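Local coordinates for protein ornithine cyclodeaminase (Methanococcus maripaludis S2, PDB 3C2Q) that catalyses the NAD(+)-dependent conversion of L-ornithine to L-proline with the release of ammonia, at residues A114-I119 against V332-E337; I138-G143 against G162-I167; I147-G152 against T325-F330; M276-S281 against V300-Q305. One frame throughout, in Å; residues are numbered along the deposited sequence.

Contact 1: residues A114-I119 against V332-E337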
loop_
_atom_site.group_PDB
_atom_site.type_symbol
_atom_site.label_atom_id
_atom_site.label_comp_id
_atom_site.label_asym_id
_atom_site.label_seq_id
_atom_site.Cartn_x
_atom_site.Cartn_y
_atom_site.Cartn_z
ATOM N N ALA B 114 4.951 16.703 14.647
ATOM C CA ALA B 114 5.699 16.269 15.836
ATOM C C ALA B 114 7.003 15.554 15.471
ATOM O O ALA B 114 8.066 15.852 16.008
ATOM C CB ALA B 114 4.835 15.344 16.701
ATOM N N ILE B 115 6.912 14.579 14.575
ATOM C CA ILE B 115 8.110 13.807 14.232
ATOM C C ILE B 115 9.103 14.613 13.386
ATOM O O ILE B 115 10.350 14.484 13.534
ATOM C CB ILE B 115 7.774 12.410 13.651
ATOM C CG1 ILE B 115 8.943 11.436 13.930
ATOM C CG2 ILE B 115 7.568 12.465 12.154
ATOM C CD1 ILE B 115 9.217 11.143 15.419
ATOM N N ILE B 116 8.575 15.490 12.540
ATOM C CA ILE B 116 9.454 16.396 11.771
ATOM C C ILE B 116 10.244 17.319 12.722
ATOM O O ILE B 116 11.445 17.528 12.554
ATOM C CB ILE B 116 8.657 17.223 10.742
ATOM C CG1 ILE B 116 8.166 16.291 9.600
ATOM C CG2 ILE B 116 9.509 18.341 10.127
ATOM C CD1 ILE B 116 7.100 16.919 8.738
ATOM N N LYS B 117 9.550 17.870 13.712
ATOM C CA LYS B 117 10.207 18.720 14.732
ATOM C C LYS B 117 11.325 17.966 15.457
ATOM O O LYS B 117 12.466 18.461 15.558
ATOM C CB LYS B 117 9.140 19.234 15.712
ATOM C CG LYS B 117 9.683 20.079 16.867
ATOM C CD LYS B 117 8.565 20.756 17.642
ATOM C CE LYS B 117 9.174 21.364 18.938
ATOM N NZ LYS B 117 8.481 22.615 19.323
ATOM N N ARG B 118 11.005 16.759 15.928
ATOM C CA ARG B 118 11.971 15.885 16.606
ATOM C C ARG B 118 13.189 15.508 15.765
ATOM O O ARG B 118 14.330 15.516 16.275
ATOM C CB ARG B 118 11.303 14.608 17.063
ATOM C CG ARG B 118 10.991 14.566 18.528
ATOM C CD ARG B 118 9.521 14.659 18.857
ATOM N NE ARG B 118 8.810 13.379 18.962
ATOM C CZ ARG B 118 9.344 12.161 19.113
ATOM N NH1 ARG B 118 10.648 11.990 19.188
ATOM N NH2 ARG B 118 8.543 11.091 19.185
ATOM N N ILE B 119 12.958 15.121 14.505
ATOM C CA ILE B 119 14.063 14.813 13.565
ATOM C C ILE B 119 14.937 16.037 13.323
ATOM O O ILE B 119 16.181 15.926 13.302
ATOM C CB ILE B 119 13.546 14.241 12.192
ATOM C CG1 ILE B 119 12.939 12.837 12.388
ATOM C CG2 ILE B 119 14.641 14.249 11.129
ATOM C CD1 ILE B 119 11.966 12.452 11.263
ATOM N N VAL B 332 10.417 19.391 2.337
ATOM C CA VAL B 332 10.129 20.867 2.310
ATOM C C VAL B 332 9.860 21.375 3.723
ATOM O O VAL B 332 10.447 22.391 4.177
ATOM C CB VAL B 332 8.971 21.193 1.309
ATOM C CG1 VAL B 332 8.548 22.675 1.417
ATOM C CG2 VAL B 332 9.439 20.892 -0.151
ATOM N N LEU B 333 9.024 20.638 4.451
ATOM C CA LEU B 333 8.735 20.973 5.846
ATOM C C LEU B 333 9.939 20.816 6.782
ATOM O O LEU B 333 10.147 21.656 7.687
ATOM C CB LEU B 333 7.553 20.129 6.356
ATOM C CG LEU B 333 6.198 20.432 5.721
ATOM C CD1 LEU B 333 5.119 19.439 6.229
ATOM C CD2 LEU B 333 5.786 21.921 5.978
ATOM N N LEU B 334 10.707 19.737 6.599
ATOM C CA LEU B 334 11.911 19.524 7.388
ATOM C C LEU B 334 12.895 20.705 7.245
ATOM O O LEU B 334 13.397 21.213 8.242
ATOM C CB LEU B 334 12.600 18.222 6.991
ATOM C CG LEU B 334 13.817 17.758 7.806
ATOM C CD1 LEU B 334 13.538 17.778 9.312
ATOM C CD2 LEU B 334 14.276 16.362 7.273
ATOM N N LEU B 335 13.170 21.108 6.012
ATOM C CA LEU B 335 14.042 22.259 5.774
ATOM C C LEU B 335 13.539 23.525 6.523
ATOM O O LEU B 335 14.330 24.228 7.178
ATOM C CB LEU B 335 14.174 22.527 4.278
ATOM C CG LEU B 335 15.060 23.750 3.922
ATOM C CD1 LEU B 335 16.491 23.553 4.424
ATOM C CD2 LEU B 335 15.012 24.053 2.438
ATOM N N LYS B 336 12.243 23.817 6.425
ATOM C CA LYS B 336 11.701 24.988 7.133
ATOM C C LYS B 336 11.985 24.900 8.630
ATOM O O LYS B 336 12.324 25.901 9.254
ATOM C CB LYS B 336 10.209 25.154 6.880
ATOM C CG LYS B 336 9.860 25.504 5.463
ATOM C CD LYS B 336 8.342 25.730 5.333
ATOM C CE LYS B 336 7.836 25.495 3.918
ATOM N NZ LYS B 336 8.384 26.483 2.945
ATOM N N GLU B 337 11.872 23.699 9.208
ATOM C CA GLU B 337 12.091 23.518 10.632
ATOM C C GLU B 337 13.584 23.701 11.001
ATOM O O GLU B 337 13.905 24.316 12.035
ATOM C CB GLU B 337 11.534 22.167 11.093
ATOM C CG GLU B 337 11.626 21.889 12.600
ATOM C CD GLU B 337 10.882 22.897 13.500
ATOM O OE1 GLU B 337 10.090 23.723 13.003
ATOM O OE2 GLU B 337 11.133 22.857 14.725
HETATM O O HOH W 1 12.822 21.164 16.068
#
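Ile116 presses its two branches into helix 332-337 at different heights, a clear case of how one branched residue can fill the gap between two helices. CG2, anti to the backbone N, reaches the backbone of Leu334, 3.8 Å from Leu334 CA. The other branch starts with CG1 anti to the carbonyl carbon (chi1 -70°) and ends in CD1, which packs 4.0 Å from Leu333 CB. Leu334 answers with CD1, which meets Ile119 CG2 at 4.1 Å, the two side chains crossing at about a right angle. This apolar part is buried and close-packed. An alanine at Ile116 would probably open a gap between the helices, leaving Leu333 CB and the Leu334 backbone without the contacts of the lost CD1 and CG2.

The other margin is looser and wet. Lys117 crosses Glu337 at a slant, its CG 3.8 Å from Glu337 OE2, but Lys117 NZ stays 5.3 Å from Glu337 OE2, so the opposite charges do not touch. Instead, one water donates to both Lys117 O and Glu337 OE2, at 2.7 Å from the latter, and OE2 also forms a salt bridge with Arg340. The short helix axes approach to 9.3 Å and cross at -51°. On the inner side Ile116 and Ile119 reach Phe330 of helix 327-342, Ile119 also leans on strand 321-324 at Val323, and Leu334 extends to Met158 of helix 152-160.

Contact 2: residues I138-G143 against G162-I167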
loop_
_atom_site.group_PDB
_atom_site.type_symbol
_atom_site.label_atom_id
_atom_site.label_comp_id
_atom_site.label_asym_id
_atom_site.label_seq_id
_atom_site.Cartn_x
_atom_site.Cartn_y
_atom_site.Cartn_z
ATOM N N ILE B 138 25.815 12.861 9.541
ATOM C CA ILE B 138 24.571 12.293 9.003
ATOM C C ILE B 138 24.831 11.807 7.594
ATOM O O ILE B 138 25.447 12.516 6.798
ATOM C CB ILE B 138 23.434 13.363 8.953
ATOM C CG1 ILE B 138 23.125 13.877 10.365
ATOM C CG2 ILE B 138 22.152 12.778 8.221
ATOM C CD1 ILE B 138 22.073 15.028 10.444
ATOM N N ALA B 139 24.354 10.603 7.277
ATOM C CA ALA B 139 24.323 10.162 5.886
ATOM C C ALA B 139 22.867 10.093 5.391
ATOM O O ALA B 139 21.954 9.746 6.161
ATOM C CB ALA B 139 24.996 8.786 5.723
ATOM N N ILE B 140 22.682 10.413 4.116
ATOM C CA ILE B 140 21.378 10.286 3.436
ATOM C C ILE B 140 21.458 9.146 2.470
ATOM O O ILE B 140 22.438 9.010 1.698
ATOM C CB ILE B 140 21.003 11.574 2.621
ATOM C CG1 ILE B 140 20.886 12.806 3.528
ATOM C CG2 ILE B 140 19.731 11.367 1.755
ATOM C CD1 ILE B 140 19.860 12.711 4.681
ATOM N N VAL B 141 20.415 8.332 2.483
ATOM C CA VAL B 141 20.272 7.281 1.504
ATOM C C VAL B 141 19.025 7.680 0.715
ATOM O O VAL B 141 17.974 7.915 1.318
ATOM C CB VAL B 141 20.084 5.903 2.229
ATOM C CG1 VAL B 141 19.870 4.796 1.258
ATOM C CG2 VAL B 141 21.310 5.577 3.110
ATOM N N GLY B 142 19.113 7.768 -0.612
ATOM C CA GLY B 142 17.977 8.349 -1.325
ATOM C C GLY B 142 17.647 7.735 -2.666
ATOM O O GLY B 142 18.541 7.208 -3.352
ATOM N N GLY B 143 16.368 7.768 -3.033
ATOM C CA GLY B 143 15.947 7.307 -4.361
ATOM C C GLY B 143 15.429 8.466 -5.196
ATOM O O GLY B 143 15.205 9.564 -4.671
ATOM N N GLY B 162 25.417 22.247 5.487
ATOM C CA GLY B 162 26.342 21.440 6.258
ATOM C C GLY B 162 25.741 20.327 7.087
ATOM O O GLY B 162 26.456 19.728 7.903
ATOM N N TYR B 163 24.448 20.017 6.884
ATOM C CA TYR B 163 23.807 18.914 7.630
ATOM C C TYR B 163 24.205 17.502 7.173
ATOM O O TYR B 163 24.056 16.543 7.925
ATOM C CB TYR B 163 22.273 19.021 7.597
ATOM C CG TYR B 163 21.728 20.169 8.386
ATOM C CD1 TYR B 163 21.513 20.069 9.756
ATOM C CD2 TYR B 163 21.445 21.366 7.762
ATOM C CE1 TYR B 163 21.027 21.162 10.484
ATOM C CE2 TYR B 163 20.945 22.451 8.474
ATOM C CZ TYR B 163 20.744 22.340 9.821
ATOM O OH TYR B 163 20.236 23.450 10.492
ATOM N N ILE B 164 24.708 17.380 5.954
ATOM C CA ILE B 164 24.858 16.089 5.304
ATOM C C ILE B 164 26.328 15.748 5.079
ATOM O O ILE B 164 26.983 16.456 4.346
ATOM C CB ILE B 164 24.122 16.080 3.910
ATOM C CG1 ILE B 164 22.655 16.571 4.025
ATOM C CG2 ILE B 164 24.227 14.720 3.251
ATOM C CD1 ILE B 164 21.880 15.935 5.138
ATOM N N GLN B 165 26.815 14.636 5.645
ATOM C CA GLN B 165 28.228 14.230 5.464
ATOM C C GLN B 165 28.459 13.119 4.428
ATOM O O GLN B 165 29.595 12.806 4.067
ATOM C CB GLN B 165 28.845 13.866 6.821
ATOM C CG GLN B 165 29.150 15.085 7.731
ATOM C CD GLN B 165 27.926 15.912 8.126
ATOM O OE1 GLN B 165 27.010 15.416 8.785
ATOM N NE2 GLN B 165 27.902 17.184 7.713
ATOM N N ALA B 166 27.378 12.528 3.912
ATOM C CA ALA B 166 27.504 11.535 2.873
ATOM C C ALA B 166 26.159 11.315 2.216
ATOM O O ALA B 166 25.123 11.447 2.878
ATOM C CB ALA B 166 28.055 10.166 3.437
ATOM N N ILE B 167 26.195 10.947 0.935
ATOM C CA ILE B 167 24.981 10.516 0.191
ATOM C C ILE B 167 25.215 9.198 -0.518
ATOM O O ILE B 167 26.171 9.049 -1.285
ATOM C CB ILE B 167 24.500 11.570 -0.857
ATOM C CG1 ILE B 167 24.067 12.864 -0.138
ATOM C CG2 ILE B 167 23.322 10.990 -1.719
ATOM C CD1 ILE B 167 23.451 13.919 -1.058
#
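Gln165 sets CG anti to its own carbonyl carbon (chi1 -74°), and a bend at chi2 (62°) folds the amide back beside Ile138. The contact pairs two neighbouring strands of the parallel Rossmann sheet, 138-142 and 166-170, joined in sequence by helices 145-148 and 152-160 in a beta-alpha-beta crossover. It shows how a side chain can extend a backbone ladder beyond the strand itself: Gln165 OE1 accepts from Ile138 N at 2.9 Å, on a lone pair in the amide plane, while Gln165 N donates a hydrogen bond to Ile138 O at 2.8 Å. The other amide end, NE2, bonds Gly162 O, which lies close to the amide plane, so both ends of the group are held. An alanine in place of Gln165 would probably leave Ile138 N and Gly162 O without these side-chain partners.

Further along, Ile140 N bonds Ala166 O at 2.9 Å in a nearly straight line. Ile140 and Ile164 cross at about a right angle, CG1 of the former 3.7 Å from CD1 of the latter, under helix 152-160, whose Leu155 touches Ile140 and Met158 touches Ile164. Beside them, Ile167 CA makes a C-H...O contact, 3.3 Å from Ile140 O.

Contact 3: residues I147-G152 against T325-F330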
loop_
_atom_site.group_PDB
_atom_site.type_symbol
_atom_site.label_atom_id
_atom_site.label_comp_id
_atom_site.label_asym_id
_atom_site.label_seq_id
_atom_site.Cartn_x
_atom_site.Cartn_y
_atom_site.Cartn_z
ATOM N N ILE B 147 13.416 13.541 -6.153
ATOM C CA ILE B 147 13.409 14.540 -7.230
ATOM C C ILE B 147 12.024 14.656 -7.857
ATOM O O ILE B 147 11.483 15.772 -8.028
ATOM C CB ILE B 147 14.474 14.243 -8.360
ATOM C CG1 ILE B 147 15.837 13.882 -7.764
ATOM C CG2 ILE B 147 14.603 15.468 -9.302
ATOM C CD1 ILE B 147 16.398 14.926 -6.712
ATOM N N HIS B 148 11.425 13.504 -8.171
ATOM C CA HIS B 148 10.105 13.511 -8.801
ATOM C C HIS B 148 9.064 14.239 -7.994
ATOM O O HIS B 148 8.173 14.846 -8.576
ATOM C CB HIS B 148 9.576 12.080 -9.062
ATOM C CG HIS B 148 10.531 11.207 -9.802
ATOM N ND1 HIS B 148 11.435 11.692 -10.734
ATOM C CD2 HIS B 148 10.744 9.871 -9.723
ATOM C CE1 HIS B 148 12.156 10.690 -11.201
ATOM N NE2 HIS B 148 11.746 9.569 -10.618
ATOM N N THR B 149 9.167 14.173 -6.667
ATOM C CA THR B 149 8.153 14.789 -5.777
ATOM C C THR B 149 8.468 16.238 -5.376
ATOM O O THR B 149 7.734 16.833 -4.578
ATOM C CB THR B 149 7.974 13.964 -4.478
ATOM O OG1 THR B 149 9.210 13.932 -3.770
ATOM C CG2 THR B 149 7.534 12.564 -4.776
ATOM N N GLY B 150 9.538 16.805 -5.932
ATOM C CA GLY B 150 9.874 18.225 -5.680
ATOM C C GLY B 150 10.660 18.436 -4.407
ATOM O O GLY B 150 10.775 19.571 -3.939
ATOM N N GLY B 151 11.226 17.350 -3.861
ATOM C CA GLY B 151 12.043 17.421 -2.665
ATOM C C GLY B 151 13.516 17.742 -2.916
ATOM O O GLY B 151 14.253 17.930 -1.980
ATOM N N GLY B 152 13.941 17.779 -4.172
ATOM C CA GLY B 152 15.378 17.947 -4.494
ATOM C C GLY B 152 15.977 19.232 -3.954
ATOM O O GLY B 152 17.035 19.203 -3.300
ATOM N N THR B 325 5.125 8.718 4.887
ATOM C CA THR B 325 4.681 10.051 4.495
ATOM C C THR B 325 5.159 10.348 3.084
ATOM O O THR B 325 5.876 9.551 2.480
ATOM C CB THR B 325 5.201 11.139 5.486
ATOM O OG1 THR B 325 4.583 12.402 5.199
ATOM C CG2 THR B 325 6.700 11.308 5.359
ATOM N N ASP B 326 4.775 11.511 2.563
ATOM C CA ASP B 326 5.184 11.946 1.232
ATOM C C ASP B 326 6.574 12.558 1.392
ATOM O O ASP B 326 6.739 13.548 2.097
ATOM C CB ASP B 326 4.157 12.962 0.740
ATOM C CG ASP B 326 4.436 13.461 -0.666
ATOM O OD1 ASP B 326 5.601 13.722 -1.023
ATOM O OD2 ASP B 326 3.469 13.658 -1.406
ATOM N N VAL B 327 7.582 11.982 0.727
ATOM C CA VAL B 327 8.946 12.426 0.926
ATOM C C VAL B 327 9.169 13.879 0.464
ATOM O O VAL B 327 9.934 14.609 1.098
ATOM C CB VAL B 327 9.996 11.458 0.253
ATOM C CG1 VAL B 327 9.988 11.576 -1.280
ATOM C CG2 VAL B 327 11.405 11.740 0.778
ATOM N N GLY B 328 8.515 14.274 -0.632
ATOM C CA GLY B 328 8.700 15.607 -1.190
ATOM C C GLY B 328 8.162 16.696 -0.259
ATOM O O GLY B 328 8.829 17.691 -0.042
ATOM N N VAL B 329 6.985 16.480 0.324
ATOM C CA VAL B 329 6.434 17.416 1.306
ATOM C C VAL B 329 7.229 17.369 2.610
ATOM O O VAL B 329 7.562 18.403 3.181
ATOM C CB VAL B 329 4.933 17.166 1.557
ATOM C CG1 VAL B 329 4.341 18.311 2.427
ATOM C CG2 VAL B 329 4.183 17.081 0.197
ATOM N N PHE B 330 7.512 16.160 3.089
ATOM C CA PHE B 330 8.365 15.974 4.238
ATOM C C PHE B 330 9.676 16.777 4.159
ATOM O O PHE B 330 10.019 17.478 5.116
ATOM C CB PHE B 330 8.657 14.460 4.417
ATOM C CG PHE B 330 9.687 14.162 5.482
ATOM C CD1 PHE B 330 9.316 14.021 6.823
ATOM C CD2 PHE B 330 11.020 14.017 5.149
ATOM C CE1 PHE B 330 10.286 13.741 7.816
ATOM C CE2 PHE B 330 12.002 13.752 6.143
ATOM C CZ PHE B 330 11.623 13.616 7.460
#
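Thr149 and Gly328 carry most of this contact, an example of a close approach between backbones that the absence of a side chain permits. Thr149 OG1 sits between its own backbone N and carbonyl carbon (chi1 61°) and comes within 3.1 Å of Gly328 CA. The hydroxyl is bonded elsewhere, to Ala145 O in the helix that Thr149 follows. A CB built on Gly328 would clash with Thr149 O, and one built on Gly151 would be tight against Gly328 CA, so glycine suits both positions. Gly150, with its positive phi, closes the preceding helix in a Schellman motif.

Val327 completes the trio, laying CG1 3.5 Å from Thr149 OG1. Just before it, Asp326 is the N-cap of helix 327-342: its OD1 accepts weakly from Gly328 N and Val329 N. The other oxygen, OD2, is taken by Thr325 and Lys112 of the second subunit. By similarity, Asp326 and Val327 bind NAD(+), consistent with a place at the C-terminal edge of the parallel strands, where a Rossmann fold binds its dinucleotide. Around the contact, Val327 rests on Ser281, Ile147 packs on helix 171-183, and Phe330 touches both helix 112-133 and Val302 of strand 298-303.

Contact 4: residues M276-S281 against V300-Q305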
loop_
_atom_site.group_PDB
_atom_site.type_symbol
_atom_site.label_atom_id
_atom_site.label_comp_id
_atom_site.label_asym_id
_atom_site.label_seq_id
_atom_site.Cartn_x
_atom_site.Cartn_y
_atom_site.Cartn_z
HETATM N N MSE B 276 23.772 9.278 12.439
HETATM C CA MSE B 276 22.386 9.124 11.964
HETATM C C MSE B 276 22.356 8.825 10.476
HETATM O O MSE B 276 23.157 9.368 9.704
HETATM C CB MSE B 276 21.571 10.391 12.240
HETATM C CG MSE B 276 20.095 10.342 11.753
HETATM SE SE MSE B 276 19.222 12.061 12.267
HETATM C CE MSE B 276 17.519 11.445 12.964
ATOM N N VAL B 277 21.414 7.975 10.068
ATOM C CA VAL B 277 21.221 7.694 8.652
ATOM C C VAL B 277 19.746 7.931 8.355
ATOM O O VAL B 277 18.889 7.412 9.065
ATOM C CB VAL B 277 21.589 6.267 8.279
ATOM C CG1 VAL B 277 21.208 6.008 6.776
ATOM C CG2 VAL B 277 23.104 6.019 8.518
ATOM N N ILE B 278 19.461 8.791 7.388
ATOM C CA ILE B 278 18.084 9.062 6.989
ATOM C C ILE B 278 17.866 8.484 5.591
ATOM O O ILE B 278 18.568 8.852 4.644
ATOM C CB ILE B 278 17.746 10.562 6.967
ATOM C CG1 ILE B 278 17.992 11.183 8.342
ATOM C CG2 ILE B 278 16.257 10.744 6.543
ATOM C CD1 ILE B 278 17.789 12.691 8.429
HETATM N N MSE B 279 16.908 7.570 5.474
HETATM C CA MSE B 279 16.663 6.860 4.221
HETATM C C MSE B 279 15.412 7.456 3.616
HETATM O O MSE B 279 14.393 7.530 4.312
HETATM C CB MSE B 279 16.417 5.376 4.496
HETATM C CG MSE B 279 17.618 4.690 5.126
HETATM SE SE MSE B 279 16.974 3.132 6.145
HETATM C CE MSE B 279 18.809 2.479 6.567
ATOM N N LEU B 280 15.487 7.898 2.347
ATOM C CA LEU B 280 14.394 8.671 1.730
ATOM C C LEU B 280 13.893 7.992 0.451
ATOM O O LEU B 280 14.567 8.030 -0.581
ATOM C CB LEU B 280 14.859 10.098 1.382
ATOM C CG LEU B 280 15.422 10.981 2.511
ATOM C CD1 LEU B 280 16.145 12.241 2.003
ATOM C CD2 LEU B 280 14.234 11.348 3.400
ATOM N N SER B 281 12.723 7.355 0.533
ATOM C CA SER B 281 12.060 6.811 -0.658
ATOM C C SER B 281 12.924 5.877 -1.527
ATOM O O SER B 281 13.085 6.095 -2.746
ATOM C CB SER B 281 11.541 7.979 -1.523
ATOM O OG SER B 281 10.521 7.496 -2.358
ATOM N N VAL B 300 16.388 6.446 10.374
ATOM C CA VAL B 300 15.043 6.977 10.060
ATOM C C VAL B 300 14.711 6.578 8.624
ATOM O O VAL B 300 15.494 6.831 7.700
ATOM C CB VAL B 300 14.976 8.526 10.199
ATOM C CG1 VAL B 300 13.541 9.056 9.847
ATOM C CG2 VAL B 300 15.333 8.948 11.610
ATOM N N CYS B 301 13.585 5.902 8.444
ATOM C CA CYS B 301 13.211 5.447 7.110
ATOM C C CYS B 301 11.887 6.100 6.714
ATOM O O CYS B 301 10.839 5.878 7.346
ATOM C CB CYS B 301 13.080 3.920 7.074
ATOM S SG CYS B 301 12.635 3.282 5.413
ATOM N N VAL B 302 11.977 6.940 5.705
ATOM C CA VAL B 302 10.862 7.753 5.203
ATOM C C VAL B 302 10.403 7.196 3.862
ATOM O O VAL B 302 11.198 7.126 2.899
ATOM C CB VAL B 302 11.292 9.216 4.971
ATOM C CG1 VAL B 302 10.028 10.065 4.678
ATOM C CG2 VAL B 302 11.992 9.814 6.242
ATOM N N ASP B 303 9.136 6.778 3.776
ATOM C CA ASP B 303 8.627 6.375 2.469
ATOM C C ASP B 303 7.126 6.539 2.466
ATOM O O ASP B 303 6.508 6.509 3.531
ATOM C CB ASP B 303 8.986 4.919 2.075
ATOM C CG ASP B 303 8.701 4.659 0.533
ATOM O OD1 ASP B 303 8.879 5.571 -0.322
ATOM O OD2 ASP B 303 8.121 3.661 0.176
ATOM N N ILE B 304 6.542 6.644 1.290
ATOM C CA ILE B 304 5.080 6.713 1.220
ATOM C C ILE B 304 4.410 5.335 1.365
ATOM O O ILE B 304 3.193 5.257 1.627
ATOM C CB ILE B 304 4.601 7.461 -0.041
ATOM C CG1 ILE B 304 3.159 8.017 0.192
ATOM C CG2 ILE B 304 4.774 6.568 -1.321
ATOM C CD1 ILE B 304 2.687 9.107 -0.835
ATOM N N GLN B 305 5.190 4.257 1.162
ATOM C CA GLN B 305 4.674 2.871 1.219
ATOM C C GLN B 305 5.030 2.254 2.563
ATOM O O GLN B 305 6.218 2.072 2.848
ATOM C CB GLN B 305 5.244 2.012 0.049
ATOM C CG GLN B 305 4.897 2.611 -1.323
ATOM C CD GLN B 305 5.339 1.766 -2.521
ATOM O OE1 GLN B 305 6.472 1.294 -2.586
ATOM N NE2 GLN B 305 4.448 1.625 -3.497
#
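Val300 is the first residue of 300-305 to pair with strand 276-280, the two strands being the outer members of a beta-alpha-beta crossover through helix 283-292 in the Rossmann sheet. They run parallel, 12° apart. Val300 N bonds Val277 O, and Val300 O in turn receives Met279 N at 2.7 Å, nearly along the C=O axis. Its CG2 meets CE of Met276, a selenomethionine in this crystal, at 3.6 Å.

Cys301 turns to the opposite face, where its CB lies 4.1 Å from the selenium of Met279, also selenomethionine. Val302 returns to the first face and continues the ladder, its N bonding Met279 O and its O taking Ser281 N at 2.8 Å. Val302 and Leu280 lie side by side and point the same way, with CG2 of the valine 3.9 Å from CD2 of the leucine, while Phe330 and Leu331 of helix 327-342 pack on Val302 and Leu280 respectively.

At the strand's C-terminal end the contact turns polar; Asp303 probably binds NAD(+), by similarity. Ser281 OG donates to Asp303 OD1 at 3.2 Å. The second oxygen closes an Asx turn, Gln305 N reaching Asp303 OD2 at 3.1 Å from well above the carboxylate plane.

All four contacts are mostly buried, but the centres of contacts 2 and 4 lie about 8 and 9 Å from the chain's centre, those of contacts 1 and 3 about 19 and 18 Å. Contacts 2 and 4 join by backbone ladders in one parallel sheet; strands 138-142 and 276-280 are neighbours in it, Val141 bonding to Ile278 and Leu280. Contacts 1 and 3 share helix 327-342, with no direct hydrogen bond between their segments. Both meet the second subunit, as contact 4 does at its loop end, where a third also touches. Thr325 N and Asp303 O, 2.9 Å apart, bring the probable cofactor residues of contacts 3 and 4 together. Contact 1 adds a water-bridged margin with an exposed lysine.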